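Local coordinates for protein lipase aflb (Neosartorya fumigata, PDB 6IDY) that is a fungal lipase that probably hydrolyses the ester bonds of lipids such as triacylglycerols through an alpha/beta-hydrolase fold, at residues N117-K129 / V212-E224. Numbering follows the deposited sequence.
Sequences NPSPKGQAIYPVK and VAYAINYISAISE
I125 pushes its CD1 methyl between two tyrosines of helix 205-223, lying 3.6 Å from CE1 of Y214 and 3.8 Å from CB of Y218. Its CG1 sits between the backbone N and the carbonyl carbon (chi1 58°), which turns that branch to the helix; the extended chi2 carries CD1 on to the tyrosines, while CG2 lies alongside CB of N217. A branched aliphatic residue suits this buried place because it reaches three helix residues at once. Y126 follows, its CB at the edge of the Y214 ring; the hydroxyls of these two tyrosines bond outside the contact, Y126 to V138 O and Y214 to E140.

Y218 swings out with CG anti to its backbone N (chi1 175°), a long arm that carries a hydroxyl to the loop while its ring packs against proline. The hydroxyl donates to O of P118 over 2.7 Å, in the carbonyl plane and on a lone pair, with a C=O...O angle of 145°. P120, a compact apolar ring, crosses the Y218 ring's edge at about a right angle and also packs on I222 and A221, whose small side chain lets the loop come close. CG2 of I222 lies over one face of the Y218 ring.

At the far end of the loop segment, K129 lays its aliphatic chain on the N217 amide, and its NZ donates to OD1 of N217 over a long 3.3 Å from above the carbonyl plane. One water joins NZ of K129 to O of N217. N217 offers donor as well as acceptor: its ND2 bonds S248 and a second water, shared with O of I125.

The contact packs the irregular loop between helices 96-103 and 140-145 on the side of helix 205-223 away from strand 161-166. Around an apolar middle, the geometry implies a firm, directional tyrosine bond near the loop's N117 end and a looser, water-assisted lysine-asparagine link near its K129 end.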
# COMPACT_ATOMS: atom_id res chain seq x y z
N ASN A 117 -19.29 -10.52 -7.38
CA ASN A 117 -18.93 -10.10 -8.73
C ASN A 117 -19.33 -11.14 -9.77
O ASN A 117 -19.20 -12.33 -9.51
CB ASN A 117 -17.42 -9.79 -8.79
CG ASN A 117 -16.98 -8.75 -7.80
OD1 ASN A 117 -17.57 -7.66 -7.71
ND2 ASN A 117 -15.94 -9.04 -7.04
N PRO A 118 -19.82 -10.72 -10.96
CA PRO A 118 -20.25 -11.71 -11.97
C PRO A 118 -19.09 -12.49 -12.59
O PRO A 118 -17.96 -12.02 -12.57
CB PRO A 118 -20.98 -10.87 -13.01
CG PRO A 118 -20.37 -9.52 -12.90
CD PRO A 118 -20.05 -9.34 -11.44
N SER A 119 -19.40 -13.67 -13.16
CA SER A 119 -18.42 -14.51 -13.86
C SER A 119 -17.87 -13.74 -15.07
O SER A 119 -18.66 -13.08 -15.77
CB SER A 119 -19.07 -15.81 -14.31
OG SER A 119 -20.11 -15.54 -15.24
N PRO A 120 -16.54 -13.75 -15.33
CA PRO A 120 -16.03 -12.99 -16.49
C PRO A 120 -16.40 -13.63 -17.82
O PRO A 120 -16.52 -14.86 -17.91
CB PRO A 120 -14.51 -12.98 -16.26
CG PRO A 120 -14.24 -14.20 -15.47
CD PRO A 120 -15.46 -14.44 -14.61
N LYS A 121 -16.61 -12.80 -18.84
CA LYS A 121 -16.94 -13.28 -20.19
C LYS A 121 -15.72 -13.19 -21.10
O LYS A 121 -14.81 -12.40 -20.86
CB LYS A 121 -18.16 -12.53 -20.77
CG LYS A 121 -19.49 -13.11 -20.29
CD LYS A 121 -20.66 -12.59 -21.10
CE LYS A 121 -21.95 -13.28 -20.73
NZ LYS A 121 -23.08 -12.84 -21.59
N GLY A 122 -15.71 -14.04 -22.13
CA GLY A 122 -14.62 -14.12 -23.09
C GLY A 122 -13.71 -15.30 -22.84
O GLY A 122 -14.16 -16.34 -22.33
N GLN A 123 -12.41 -15.15 -23.18
CA GLN A 123 -11.41 -16.19 -22.99
C GLN A 123 -11.21 -16.51 -21.50
O GLN A 123 -11.29 -15.60 -20.67
CB GLN A 123 -10.08 -15.84 -23.70
CG GLN A 123 -9.26 -14.70 -23.06
CD GLN A 123 -8.01 -14.33 -23.81
OE1 GLN A 123 -7.45 -15.10 -24.60
NE2 GLN A 123 -7.53 -13.11 -23.57
N ALA A 124 -11.02 -17.80 -21.17
CA ALA A 124 -10.82 -18.25 -19.80
C ALA A 124 -9.61 -17.58 -19.15
O ALA A 124 -8.57 -17.42 -19.79
CB ALA A 124 -10.67 -19.77 -19.76
N ILE A 125 -9.77 -17.13 -17.91
CA ILE A 125 -8.70 -16.49 -17.14
C ILE A 125 -8.34 -17.36 -15.93
O ILE A 125 -7.44 -17.02 -15.17
CB ILE A 125 -9.05 -15.02 -16.75
CG1 ILE A 125 -10.36 -14.94 -15.92
CG2 ILE A 125 -9.09 -14.11 -18.00
CD1 ILE A 125 -10.47 -13.79 -15.05
N TYR A 126 -9.05 -18.48 -15.77
CA TYR A 126 -8.87 -19.42 -14.68
C TYR A 126 -9.22 -20.85 -15.15
O TYR A 126 -10.24 -21.02 -15.80
CB TYR A 126 -9.75 -19.03 -13.47
CG TYR A 126 -9.37 -19.73 -12.19
CD1 TYR A 126 -9.86 -21.00 -11.89
CD2 TYR A 126 -8.55 -19.11 -11.25
CE1 TYR A 126 -9.49 -21.66 -10.72
CE2 TYR A 126 -8.19 -19.76 -10.06
CZ TYR A 126 -8.68 -21.03 -9.80
OH TYR A 126 -8.33 -21.66 -8.63
N PRO A 127 -8.41 -21.88 -14.81
CA PRO A 127 -7.19 -21.85 -13.98
C PRO A 127 -5.95 -21.24 -14.64
O PRO A 127 -5.04 -20.81 -13.92
CB PRO A 127 -6.99 -23.32 -13.59
CG PRO A 127 -7.59 -24.09 -14.73
CD PRO A 127 -8.76 -23.27 -15.20
N VAL A 128 -5.89 -21.21 -15.98
CA VAL A 128 -4.72 -20.69 -16.71
C VAL A 128 -5.17 -19.81 -17.88
O VAL A 128 -5.73 -20.34 -18.84
CB VAL A 128 -3.77 -21.84 -17.20
CG1 VAL A 128 -2.51 -21.28 -17.86
CG2 VAL A 128 -3.40 -22.82 -16.09
N LYS A 129 -4.87 -18.49 -17.83
CA LYS A 129 -5.22 -17.59 -18.94
C LYS A 129 -4.36 -17.92 -20.17
O LYS A 129 -4.88 -18.08 -21.27
CB LYS A 129 -5.07 -16.11 -18.55
CG LYS A 129 -5.62 -15.18 -19.64
CD LYS A 129 -5.32 -13.73 -19.38
CE LYS A 129 -5.77 -12.85 -20.51
NZ LYS A 129 -5.52 -11.42 -20.23
N VAL A 212 -3.72 -10.20 -6.99
CA VAL A 212 -3.36 -9.12 -7.92
C VAL A 212 -3.42 -9.66 -9.36
O VAL A 212 -4.04 -9.02 -10.21
CB VAL A 212 -1.99 -8.45 -7.61
CG1 VAL A 212 -1.66 -7.37 -8.64
CG2 VAL A 212 -1.97 -7.87 -6.21
N ALA A 213 -2.77 -10.82 -9.62
CA ALA A 213 -2.76 -11.46 -10.95
C ALA A 213 -4.18 -11.73 -11.42
O ALA A 213 -4.52 -11.38 -12.55
CB ALA A 213 -1.97 -12.76 -10.91
N TYR A 214 -5.04 -12.30 -10.54
CA TYR A 214 -6.42 -12.54 -10.92
C TYR A 214 -7.19 -11.25 -11.14
O TYR A 214 -7.90 -11.15 -12.14
CB TYR A 214 -7.16 -13.48 -9.95
CG TYR A 214 -8.54 -13.87 -10.45
CD1 TYR A 214 -8.70 -14.91 -11.36
CD2 TYR A 214 -9.67 -13.17 -10.05
CE1 TYR A 214 -9.97 -15.25 -11.85
CE2 TYR A 214 -10.93 -13.49 -10.53
CZ TYR A 214 -11.08 -14.54 -11.43
OH TYR A 214 -12.33 -14.86 -11.91
N ALA A 215 -7.03 -10.25 -10.24
CA ALA A 215 -7.70 -8.94 -10.36
C ALA A 215 -7.36 -8.27 -11.68
O ALA A 215 -8.25 -7.76 -12.35
CB ALA A 215 -7.35 -8.04 -9.19
N ILE A 216 -6.08 -8.33 -12.09
CA ILE A 216 -5.64 -7.76 -13.37
C ILE A 216 -6.41 -8.39 -14.54
O ILE A 216 -7.08 -7.68 -15.28
CB ILE A 216 -4.10 -7.83 -13.56
CG1 ILE A 216 -3.38 -6.86 -12.58
CG2 ILE A 216 -3.75 -7.50 -15.00
CD1 ILE A 216 -1.83 -7.11 -12.44
N ASN A 217 -6.33 -9.73 -14.67
CA ASN A 217 -6.98 -10.46 -15.75
C ASN A 217 -8.50 -10.40 -15.69
O ASN A 217 -9.14 -10.34 -16.74
CB ASN A 217 -6.47 -11.90 -15.82
CG ASN A 217 -5.07 -11.99 -16.37
OD1 ASN A 217 -4.59 -11.10 -17.09
ND2 ASN A 217 -4.38 -13.08 -16.07
N TYR A 218 -9.07 -10.33 -14.48
CA TYR A 218 -10.52 -10.24 -14.31
C TYR A 218 -11.05 -8.85 -14.69
O TYR A 218 -12.05 -8.76 -15.41
CB TYR A 218 -10.96 -10.65 -12.89
CG TYR A 218 -12.44 -10.45 -12.63
CD1 TYR A 218 -13.36 -11.43 -12.99
CD2 TYR A 218 -12.92 -9.27 -12.08
CE1 TYR A 218 -14.73 -11.23 -12.80
CE2 TYR A 218 -14.28 -9.06 -11.89
CZ TYR A 218 -15.18 -10.05 -12.24
OH TYR A 218 -16.52 -9.83 -12.03
N ILE A 219 -10.41 -7.79 -14.18
CA ILE A 219 -10.85 -6.42 -14.46
C ILE A 219 -10.65 -6.10 -15.94
O ILE A 219 -11.53 -5.50 -16.56
CB ILE A 219 -10.24 -5.38 -13.48
CG1 ILE A 219 -10.72 -5.63 -12.02
CG2 ILE A 219 -10.48 -3.93 -13.92
CD1 ILE A 219 -12.24 -5.41 -11.69
N SER A 220 -9.55 -6.60 -16.54
CA SER A 220 -9.31 -6.40 -17.97
C SER A 220 -10.39 -7.10 -18.82
O SER A 220 -10.86 -6.51 -19.79
CB SER A 220 -7.92 -6.90 -18.37
OG SER A 220 -7.66 -6.67 -19.74
N ALA A 221 -10.80 -8.32 -18.42
CA ALA A 221 -11.82 -9.12 -19.13
C ALA A 221 -13.20 -8.47 -19.13
O ALA A 221 -13.78 -8.31 -20.20
CB ALA A 221 -11.89 -10.52 -18.56
N ILE A 222 -13.72 -8.09 -17.93
CA ILE A 222 -15.05 -7.48 -17.76
C ILE A 222 -15.16 -6.09 -18.40
O ILE A 222 -16.26 -5.65 -18.74
CB ILE A 222 -15.53 -7.45 -16.28
CG1 ILE A 222 -14.58 -6.61 -15.38
CG2 ILE A 222 -15.76 -8.86 -15.73
CD1 ILE A 222 -15.13 -6.19 -14.02
N SER A 223 -14.02 -5.39 -18.52
CA SER A 223 -13.94 -4.04 -19.08
C SER A 223 -13.57 -4.04 -20.55
O SER A 223 -13.69 -2.99 -21.18
CB SER A 223 -12.91 -3.22 -18.31
OG SER A 223 -13.11 -3.30 -16.91
N GLU A 224 -13.05 -5.18 -21.08
CA GLU A 224 -12.55 -5.34 -22.46
C GLU A 224 -11.55 -4.20 -22.72
O GLU A 224 -11.66 -3.45 -23.70
CB GLU A 224 -13.70 -5.32 -23.50
CG GLU A 224 -14.73 -6.42 -23.31
CD GLU A 224 -15.66 -6.60 -24.50
OE1 GLU A 224 -16.30 -5.61 -24.91
OE2 GLU A 224 -15.73 -7.73 -25.02
O HOH W 1 -5.37 -15.37 -14.75
O HOH W 2 -8.06 -10.84 -19.16